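Local coordinates for protein cruciform cutting endonuclease 1, mitochondrial (Schizosaccharomyces pombe, PDB 1KCF) that resolves four-way Holliday junctions in mitochondrial DNA by cutting at the point of strand exchange, as a homodimer and after 5'-CT-3' and 5'-TT-3' sequences, at residues T16-S21 with L28-D33; R120-I125 with K225-D230; S173-V178 with I234-M239. All blocks are in the same frame, centred on the assembly; numbering follows the deposited sequence.

Contact 1 (T16-S21 with L28-D33); sequences TGLSRS and LRRIVD
Arg-30 reaches from its helix into the loop 16-21 and binds two backbone carbonyls there. Its NH1 lies 2.6 Å from Ser-19 O and also donates to Ser-21 O, at 2.7 Å. Arg-30 NH2 joins on the same Ser-21 oxygen at 3.0 Å, so the end of the guanidinium closes on one carbonyl with both terminal nitrogens. Both carbonyl oxygens lie in the guanidinium plane, at its edge, but they receive the group differently: NH2 approaches Ser-21 O almost along its C=O axis, whereas NH1 stands above the carbonyl plane of Ser-19, 64° out of it. None of the three bonds is straight, the NH1 bond to Ser-21 O coming nearest. CG of Arg-30 is anti to the backbone N (chi1 -175°), and a bend at chi3 (-56°) swings the guanidinium across to the loop. Arg-30 CD passes 3.6 Å from Ser-19 O on the way.

Next to this polar grip, Leu-18 points its CD1 at the helix, 3.8 Å from Ile-31 CA and close to CG1 of the same residue; the two side chains cross at about a right angle. The loop and helix belong to the SAP motif, a small helix-loop-helix module found in DNA-binding proteins: helix 6-15 leads into the loop, and helix 26-33 carries Arg-30 and Ile-31. Within the loop, the hydroxyls of Ser-19 and Ser-21 are hydrogen-bonded to each other, OG to OG at 3.0 Å, which braces the turn whose carbonyls Arg-30 holds. Farther out, Leu-18 also rests on Cys-13 and Ile-31 on Ile-12, both of helix 6-15, and Ile-31 also touches Cys-252 of the long helix 224-253.

Contact 2 (R120-I125 with K225-D230); sequences RYRSGI and KDDMAD
Arg-122 and Asp-227 both carry CG anti to the carbonyl carbon (chi1 -77° and -66°), and the arginine then runs extended from CG to NE, which brings its guanidinium to the carboxylate; the two side chains come from opposite directions. Asp-227 OD1 takes both terminal nitrogens: Arg-122 NH2 at 2.6 Å, on the syn side but tilted out of the carboxylate plane, and Arg-122 NH1 at 3.1 Å in a weak bond. This oxygen lies in the guanidinium plane, at the edge; the two planes are 45° apart, and both nitrogens go to OD1 alone of the two carboxylate oxygens. Arg-122 NH2 also passes 3.7 Å from Asp-226 CB. The bridge ties the loop after strand 113-118 to helix 224-253 of the RNase H-like fold of the RuvC resolvase family, beside the magnesium site. Asp-230, one turn farther along this helix, and Asp-46 are the magnesium-binding residues of the active site; the side chain of Asp-227 is about 6 Å from that of Asp-46. Asp-230 is itself held by a salt bridge to Arg-191 and a hydrogen bond to Tyr-172. Phe-223 makes a cation-pi contact with Arg-122, and Asn-51 touches both partners of the bridge.

Contact 3 (S173-V178 with I234-M239); sequences SYWASV and IASGWM
Trp-175 brings NE1 and CZ2 of its indole up to Gly-237 CA, with Ser-236 beside it. Trp-175 CZ2 and NE1 each come to 3.6 Å from Gly-237 CA, and CZ2 also lies 3.3 Å from Ser-236 OG; glycine and hydroxyl both meet the ring obliquely. With CG anti to the carbonyl carbon (chi1 -73°), the indole is directed at the neighbouring helix. Gly-237 makes this closeness possible: a beta carbon there would fall 2.9 Å from Trp-175 NE1, a clash. The indole N-H is not spent on the glycine but donates to Leu-233 O, one turn earlier on the same helix. Ser-236 OG, set between its backbone N and carbonyl carbon (chi1 68°), bonds back to Ala-232 O, which keeps this buried hydroxyl paired while its oxygen faces the ring carbons. Tyr-174 adds a looser touch, CE2 to Gly-237 CA at 4.2 Å. Tyr-174 CE2 also sits 3.4 Å above the plane of the Trp-175 ring, over its centre, so the tyrosine backs the indole on one face. Replacing Trp-175 by alanine is likely to open a gap beside Gly-237, leave Leu-233 O without its indole donor and take away the ring face on which Tyr-174 CE2 rests. The two helix segments cross at 75°, their axes 10.7 Å apart, a steep helix-helix packing in which an aromatic fills the space next to a glycine. Helix 168-179 thus packs on helix 224-253, whose other side lies on strands 42-47 and 113-118 of the central sheet, as in an RNase H-like resolvase core.

From the N terminus, contact 1 comes first and is local: it closes the short loop between helices 6-15 and 26-33 and is complete before the other two begin. Contacts 2 and 3 are long-range and cross, their segments alternating along the chain: the loop at 120-125 pairs with 225-230, and 173-178 with 234-239. Both end on helix 224-253, so one helix gathers the loop after strand 113-118 near its start and helix 168-179 farther on. The centres of contacts 2 and 3 are about 17 Å apart, those of contacts 1 and 3 about 15 Å. Later turns of this helix meet helix 26-33 and the loop before it, joining the SAP motif to the catalytic core.

Contact 1 (T16-S21 with L28-D33)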
loop_
_atom_site.group_PDB
_atom_site.type_symbol
_atom_site.label_atom_id
_atom_site.label_comp_id
_atom_site.label_asym_id
_atom_site.label_seq_id
_atom_site.Cartn_x
_atom_site.Cartn_y
_atom_site.Cartn_z
ATOM N N THR A 16 -16.876 19.207 -13.692
ATOM C CA THR A 16 -15.561 18.775 -14.148
ATOM C C THR A 16 -14.833 17.929 -13.109
ATOM O O THR A 16 -13.641 17.659 -13.243
ATOM C CB THR A 16 -14.680 19.985 -14.505
ATOM O OG1 THR A 16 -14.622 20.878 -13.390
ATOM C CG2 THR A 16 -15.249 20.725 -15.714
ATOM N N GLY A 17 -15.555 17.517 -12.072
ATOM C CA GLY A 17 -14.964 16.695 -11.032
ATOM C C GLY A 17 -13.860 17.377 -10.248
ATOM O O GLY A 17 -12.955 16.718 -9.740
ATOM N N LEU A 18 -13.931 18.699 -10.143
ATOM C CA LEU A 18 -12.921 19.453 -9.410
ATOM C C LEU A 18 -13.455 19.869 -8.049
ATOM O O LEU A 18 -14.660 19.800 -7.798
ATOM C CB LEU A 18 -12.511 20.699 -10.199
ATOM C CG LEU A 18 -11.828 20.497 -11.552
ATOM C CD1 LEU A 18 -11.628 21.854 -12.225
ATOM C CD2 LEU A 18 -10.487 19.785 -11.359
ATOM N N SER A 19 -12.546 20.297 -7.177
ATOM C CA SER A 19 -12.901 20.747 -5.838
ATOM C C SER A 19 -13.691 22.053 -5.916
ATOM O O SER A 19 -13.317 22.971 -6.643
ATOM C CB SER A 19 -11.632 20.957 -5.002
ATOM O OG SER A 19 -11.935 21.518 -3.735
ATOM N N ARG A 20 -14.782 22.126 -5.161
ATOM C CA ARG A 20 -15.624 23.315 -5.146
ATOM C C ARG A 20 -15.274 24.258 -3.994
ATOM O O ARG A 20 -15.996 25.223 -3.741
ATOM C CB ARG A 20 -17.098 22.916 -5.036
ATOM C CG ARG A 20 -17.582 21.971 -6.125
ATOM C CD ARG A 20 -19.089 21.776 -6.039
ATOM N NE ARG A 20 -19.502 21.299 -4.722
ATOM C CZ ARG A 20 -20.766 21.227 -4.316
ATOM N NH1 ARG A 20 -21.748 21.604 -5.122
ATOM N NH2 ARG A 20 -21.048 20.783 -3.098
ATOM N N SER A 21 -14.171 23.985 -3.302
ATOM C CA SER A 21 -13.759 24.821 -2.177
ATOM C C SER A 21 -12.701 25.840 -2.580
ATOM O O SER A 21 -11.811 25.546 -3.378
ATOM C CB SER A 21 -13.219 23.954 -1.037
ATOM O OG SER A 21 -11.987 23.352 -1.395
ATOM N N LEU A 28 -11.270 29.615 -10.423
ATOM C CA LEU A 28 -10.907 29.968 -11.790
ATOM C C LEU A 28 -9.579 29.334 -12.169
ATOM O O LEU A 28 -9.467 28.680 -13.204
ATOM C CB LEU A 28 -10.810 31.487 -11.947
ATOM C CG LEU A 28 -12.136 32.248 -12.019
ATOM C CD1 LEU A 28 -11.875 33.743 -12.016
ATOM C CD2 LEU A 28 -12.885 31.842 -13.275
ATOM N N ARG A 29 -8.576 29.527 -11.318
ATOM C CA ARG A 29 -7.241 28.989 -11.554
ATOM C C ARG A 29 -7.254 27.468 -11.600
ATOM O O ARG A 29 -6.569 26.859 -12.420
ATOM C CB ARG A 29 -6.283 29.472 -10.464
ATOM N N ARG A 30 -8.031 26.863 -10.710
ATOM C CA ARG A 30 -8.143 25.408 -10.643
ATOM C C ARG A 30 -8.651 24.856 -11.973
ATOM O O ARG A 30 -8.084 23.908 -12.525
ATOM C CB ARG A 30 -9.100 25.022 -9.516
ATOM C CG ARG A 30 -9.226 23.530 -9.265
ATOM C CD ARG A 30 -9.991 23.308 -7.979
ATOM N NE ARG A 30 -9.343 24.008 -6.874
ATOM C CZ ARG A 30 -9.970 24.443 -5.787
ATOM N NH1 ARG A 30 -11.276 24.253 -5.649
ATOM N NH2 ARG A 30 -9.289 25.066 -4.835
ATOM N N ILE A 31 -9.721 25.461 -12.480
ATOM C CA ILE A 31 -10.313 25.057 -13.748
ATOM C C ILE A 31 -9.309 25.242 -14.883
ATOM O O ILE A 31 -8.943 24.284 -15.564
ATOM C CB ILE A 31 -11.575 25.899 -14.056
ATOM C CG1 ILE A 31 -12.623 25.669 -12.966
ATOM C CG2 ILE A 31 -12.138 25.535 -15.429
ATOM C CD1 ILE A 31 -13.837 26.567 -13.076
ATOM N N VAL A 32 -8.863 26.479 -15.070
ATOM C CA VAL A 32 -7.915 26.815 -16.126
ATOM C C VAL A 32 -6.624 25.998 -16.078
ATOM O O VAL A 32 -6.060 25.643 -17.116
ATOM C CB VAL A 32 -7.540 28.319 -16.063
ATOM C CG1 VAL A 32 -6.513 28.653 -17.137
ATOM C CG2 VAL A 32 -8.788 29.174 -16.236
ATOM N N ASP A 33 -6.159 25.700 -14.870
ATOM C CA ASP A 33 -4.919 24.954 -14.694
ATOM C C ASP A 33 -5.085 23.444 -14.582
ATOM O O ASP A 33 -4.099 22.721 -14.459
ATOM C CB ASP A 33 -4.175 25.486 -13.468
ATOM C CG ASP A 33 -3.707 26.917 -13.651
ATOM O OD1 ASP A 33 -3.753 27.689 -12.668
ATOM O OD2 ASP A 33 -3.286 27.264 -14.776
#

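Contact 2 (R120-I125 with K225-D230)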
loop_
_atom_site.group_PDB
_atom_site.type_symbol
_atom_site.label_atom_id
_atom_site.label_comp_id
_atom_site.label_asym_id
_atom_site.label_seq_id
_atom_site.Cartn_x
_atom_site.Cartn_y
_atom_site.Cartn_z
ATOM N N ARG A 120 -17.688 0.893 -3.039
ATOM C CA ARG A 120 -18.573 1.327 -1.965
ATOM C C ARG A 120 -18.624 0.208 -0.925
ATOM O O ARG A 120 -18.785 -0.957 -1.273
ATOM C CB ARG A 120 -19.967 1.592 -2.512
ATOM N N TYR A 121 -18.470 0.555 0.345
ATOM C CA TYR A 121 -18.524 -0.454 1.400
ATOM C C TYR A 121 -19.933 -1.042 1.554
ATOM O O TYR A 121 -20.930 -0.334 1.412
ATOM C CB TYR A 121 -18.098 0.142 2.745
ATOM C CG TYR A 121 -18.274 -0.817 3.905
ATOM C CD1 TYR A 121 -17.375 -1.866 4.114
ATOM C CD2 TYR A 121 -19.357 -0.694 4.780
ATOM C CE1 TYR A 121 -17.552 -2.769 5.165
ATOM C CE2 TYR A 121 -19.545 -1.590 5.833
ATOM C CZ TYR A 121 -18.640 -2.625 6.022
ATOM O OH TYR A 121 -18.815 -3.508 7.063
ATOM N N ARG A 122 -19.994 -2.342 1.826
ATOM C CA ARG A 122 -21.253 -3.051 2.060
ATOM C C ARG A 122 -21.040 -3.899 3.306
ATOM O O ARG A 122 -20.098 -4.683 3.355
ATOM C CB ARG A 122 -21.607 -3.975 0.897
ATOM C CG ARG A 122 -22.164 -3.281 -0.310
ATOM C CD ARG A 122 -23.101 -4.204 -1.068
ATOM N NE ARG A 122 -23.387 -3.684 -2.401
ATOM C CZ ARG A 122 -22.539 -3.760 -3.424
ATOM N NH1 ARG A 122 -21.357 -4.342 -3.264
ATOM N NH2 ARG A 122 -22.873 -3.252 -4.604
ATOM N N SER A 123 -21.916 -3.761 4.298
ATOM C CA SER A 123 -21.753 -4.508 5.542
ATOM C C SER A 123 -21.721 -6.019 5.353
ATOM O O SER A 123 -21.182 -6.737 6.187
ATOM C CB SER A 123 -22.842 -4.116 6.564
ATOM O OG SER A 123 -24.148 -4.499 6.155
ATOM N N GLY A 124 -22.278 -6.502 4.249
ATOM C CA GLY A 124 -22.286 -7.932 3.996
ATOM C C GLY A 124 -20.944 -8.504 3.562
ATOM O O GLY A 124 -20.666 -9.679 3.805
ATOM N N ILE A 125 -20.113 -7.682 2.926
ATOM C CA ILE A 125 -18.808 -8.131 2.449
ATOM C C ILE A 125 -17.812 -8.403 3.568
ATOM O O ILE A 125 -17.183 -9.458 3.599
ATOM C CB ILE A 125 -18.193 -7.113 1.452
ATOM C CG1 ILE A 125 -18.835 -7.303 0.076
ATOM C CG2 ILE A 125 -16.675 -7.296 1.351
ATOM C CD1 ILE A 125 -18.340 -6.338 -0.980
ATOM N N LYS A 225 -24.664 -6.105 -11.058
ATOM C CA LYS A 225 -25.029 -4.930 -11.844
ATOM C C LYS A 225 -24.631 -3.643 -11.125
ATOM O O LYS A 225 -24.161 -2.690 -11.749
ATOM C CB LYS A 225 -26.539 -4.918 -12.095
ATOM C CG LYS A 225 -27.057 -6.077 -12.926
ATOM C CD LYS A 225 -27.315 -5.664 -14.365
ATOM C CE LYS A 225 -28.456 -4.668 -14.454
ATOM N NZ LYS A 225 -28.830 -4.378 -15.869
ATOM N N ASP A 226 -24.833 -3.614 -9.813
ATOM C CA ASP A 226 -24.502 -2.442 -9.017
ATOM C C ASP A 226 -23.004 -2.175 -9.030
ATOM O O ASP A 226 -22.577 -1.032 -9.156
ATOM C CB ASP A 226 -24.986 -2.638 -7.582
ATOM C CG ASP A 226 -26.482 -2.874 -7.507
ATOM O OD1 ASP A 226 -27.242 -1.883 -7.501
ATOM O OD2 ASP A 226 -26.898 -4.055 -7.478
ATOM N N ASP A 227 -22.205 -3.229 -8.908
ATOM C CA ASP A 227 -20.762 -3.061 -8.909
ATOM C C ASP A 227 -20.250 -2.650 -10.288
ATOM O O ASP A 227 -19.342 -1.826 -10.390
ATOM C CB ASP A 227 -20.070 -4.342 -8.431
ATOM C CG ASP A 227 -20.370 -4.654 -6.967
ATOM O OD1 ASP A 227 -20.876 -3.758 -6.259
ATOM O OD2 ASP A 227 -20.093 -5.788 -6.517
ATOM N N MET A 228 -20.838 -3.209 -11.346
ATOM C CA MET A 228 -20.430 -2.870 -12.710
ATOM C C MET A 228 -20.825 -1.432 -13.028
ATOM O O MET A 228 -20.082 -0.697 -13.677
ATOM C CB MET A 228 -21.103 -3.790 -13.737
ATOM C CG MET A 228 -20.701 -5.253 -13.670
ATOM S SD MET A 228 -21.269 -6.159 -15.130
ATOM C CE MET A 228 -22.968 -6.428 -14.742
ATOM N N ALA A 229 -22.012 -1.046 -12.581
ATOM C CA ALA A 229 -22.509 0.298 -12.821
ATOM C C ALA A 229 -21.575 1.286 -12.145
ATOM O O ALA A 229 -21.290 2.356 -12.681
ATOM C CB ALA A 229 -23.923 0.442 -12.269
ATOM N N ASP A 230 -21.077 0.912 -10.974
ATOM C CA ASP A 230 -20.176 1.782 -10.236
ATOM C C ASP A 230 -18.931 2.137 -11.052
ATOM O O ASP A 230 -18.613 3.315 -11.219
ATOM C CB ASP A 230 -19.762 1.123 -8.923
ATOM C CG ASP A 230 -19.509 2.134 -7.828
ATOM O OD1 ASP A 230 -20.486 2.799 -7.415
ATOM O OD2 ASP A 230 -18.345 2.272 -7.388
#

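Contact 3 (S173-V178 with I234-M239)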
loop_
_atom_site.group_PDB
_atom_site.type_symbol
_atom_site.label_atom_id
_atom_site.label_comp_id
_atom_site.label_asym_id
_atom_site.label_seq_id
_atom_site.Cartn_x
_atom_site.Cartn_y
_atom_site.Cartn_z
ATOM N N SER A 173 -21.745 12.855 -6.948
ATOM C CA SER A 173 -22.270 14.214 -6.935
ATOM C C SER A 173 -22.499 14.662 -8.367
ATOM O O SER A 173 -23.506 15.300 -8.684
ATOM C CB SER A 173 -21.275 15.156 -6.250
ATOM O OG SER A 173 -21.535 16.511 -6.576
ATOM N N TYR A 174 -21.552 14.319 -9.230
ATOM C CA TYR A 174 -21.645 14.678 -10.632
ATOM C C TYR A 174 -22.888 14.096 -11.297
ATOM O O TYR A 174 -23.693 14.826 -11.881
ATOM C CB TYR A 174 -20.407 14.196 -11.392
ATOM C CG TYR A 174 -20.563 14.316 -12.891
ATOM C CD1 TYR A 174 -20.544 15.565 -13.522
ATOM C CD2 TYR A 174 -20.789 13.188 -13.672
ATOM C CE1 TYR A 174 -20.753 15.680 -14.899
ATOM C CE2 TYR A 174 -21.000 13.289 -15.041
ATOM C CZ TYR A 174 -20.982 14.533 -15.650
ATOM O OH TYR A 174 -21.205 14.615 -17.007
ATOM N N TRP A 175 -23.041 12.781 -11.214
ATOM C CA TRP A 175 -24.175 12.128 -11.849
ATOM C C TRP A 175 -25.531 12.486 -11.254
ATOM O O TRP A 175 -26.531 12.517 -11.967
ATOM C CB TRP A 175 -23.972 10.610 -11.852
ATOM C CG TRP A 175 -22.926 10.176 -12.841
ATOM C CD1 TRP A 175 -21.739 9.554 -12.567
ATOM C CD2 TRP A 175 -22.957 10.369 -14.261
ATOM N NE1 TRP A 175 -21.031 9.353 -13.726
ATOM C CE2 TRP A 175 -21.755 9.842 -14.782
ATOM C CE3 TRP A 175 -23.884 10.938 -15.146
ATOM C CZ2 TRP A 175 -21.455 9.864 -16.147
ATOM C CZ3 TRP A 175 -23.584 10.960 -16.506
ATOM C CH2 TRP A 175 -22.378 10.425 -16.990
ATOM N N ALA A 176 -25.566 12.763 -9.957
ATOM C CA ALA A 176 -26.816 13.125 -9.299
ATOM C C ALA A 176 -27.390 14.416 -9.894
ATOM O O ALA A 176 -28.571 14.484 -10.236
ATOM C CB ALA A 176 -26.587 13.299 -7.808
ATOM N N SER A 177 -26.545 15.431 -10.025
ATOM C CA SER A 177 -26.979 16.713 -10.564
ATOM C C SER A 177 -27.253 16.676 -12.062
ATOM O O SER A 177 -28.103 17.417 -12.561
ATOM C CB SER A 177 -25.935 17.791 -10.262
ATOM O OG SER A 177 -24.664 17.421 -10.764
ATOM N N VAL A 178 -26.542 15.813 -12.778
ATOM C CA VAL A 178 -26.711 15.704 -14.222
ATOM C C VAL A 178 -27.889 14.830 -14.633
ATOM O O VAL A 178 -28.481 15.040 -15.690
ATOM C CB VAL A 178 -25.432 15.149 -14.890
ATOM C CG1 VAL A 178 -25.657 14.958 -16.385
ATOM C CG2 VAL A 178 -24.271 16.099 -14.647
ATOM N N ILE A 234 -17.694 5.722 -12.964
ATOM C CA ILE A 234 -16.402 6.320 -12.658
ATOM C C ILE A 234 -15.724 6.733 -13.964
ATOM O O ILE A 234 -15.375 7.899 -14.149
ATOM C CB ILE A 234 -15.492 5.326 -11.899
ATOM C CG1 ILE A 234 -15.997 5.146 -10.462
ATOM C CG2 ILE A 234 -14.055 5.819 -11.896
ATOM C CD1 ILE A 234 -15.223 4.097 -9.668
ATOM N N ALA A 235 -15.554 5.769 -14.867
ATOM C CA ALA A 235 -14.913 6.016 -16.157
ATOM C C ALA A 235 -15.651 7.054 -16.993
ATOM O O ALA A 235 -15.062 8.057 -17.401
ATOM C CB ALA A 235 -14.804 4.717 -16.944
ATOM N N SER A 236 -16.934 6.814 -17.255
ATOM C CA SER A 236 -17.712 7.742 -18.067
ATOM C C SER A 236 -17.799 9.113 -17.409
ATOM O O SER A 236 -17.771 10.139 -18.091
ATOM C CB SER A 236 -19.119 7.192 -18.328
ATOM O OG SER A 236 -19.895 7.146 -17.145
ATOM N N GLY A 237 -17.896 9.132 -16.084
ATOM C CA GLY A 237 -17.977 10.396 -15.379
ATOM C C GLY A 237 -16.711 11.211 -15.573
ATOM O O GLY A 237 -16.765 12.403 -15.858
ATOM N N TRP A 238 -15.562 10.562 -15.430
ATOM C CA TRP A 238 -14.282 11.241 -15.582
ATOM C C TRP A 238 -14.032 11.701 -17.022
ATOM O O TRP A 238 -13.479 12.775 -17.260
ATOM C CB TRP A 238 -13.150 10.312 -15.147
ATOM C CG TRP A 238 -11.802 10.950 -15.200
ATOM C CD1 TRP A 238 -11.220 11.719 -14.234
ATOM C CD2 TRP A 238 -10.867 10.873 -16.275
ATOM N NE1 TRP A 238 -9.970 12.122 -14.641
ATOM C CE2 TRP A 238 -9.726 11.615 -15.896
ATOM C CE3 TRP A 238 -10.872 10.249 -17.528
ATOM C CZ2 TRP A 238 -8.609 11.751 -16.716
ATOM C CZ3 TRP A 238 -9.758 10.383 -18.350
ATOM C CH2 TRP A 238 -8.641 11.129 -17.937
ATOM N N MET A 239 -14.422 10.877 -17.982
ATOM C CA MET A 239 -14.218 11.226 -19.377
ATOM C C MET A 239 -15.044 12.443 -19.757
ATOM O O MET A 239 -14.610 13.264 -20.562
ATOM C CB MET A 239 -14.569 10.041 -20.271
ATOM C CG MET A 239 -13.563 8.909 -20.169
ATOM S SD MET A 239 -14.192 7.358 -20.832
ATOM C CE MET A 239 -14.545 7.835 -22.476
#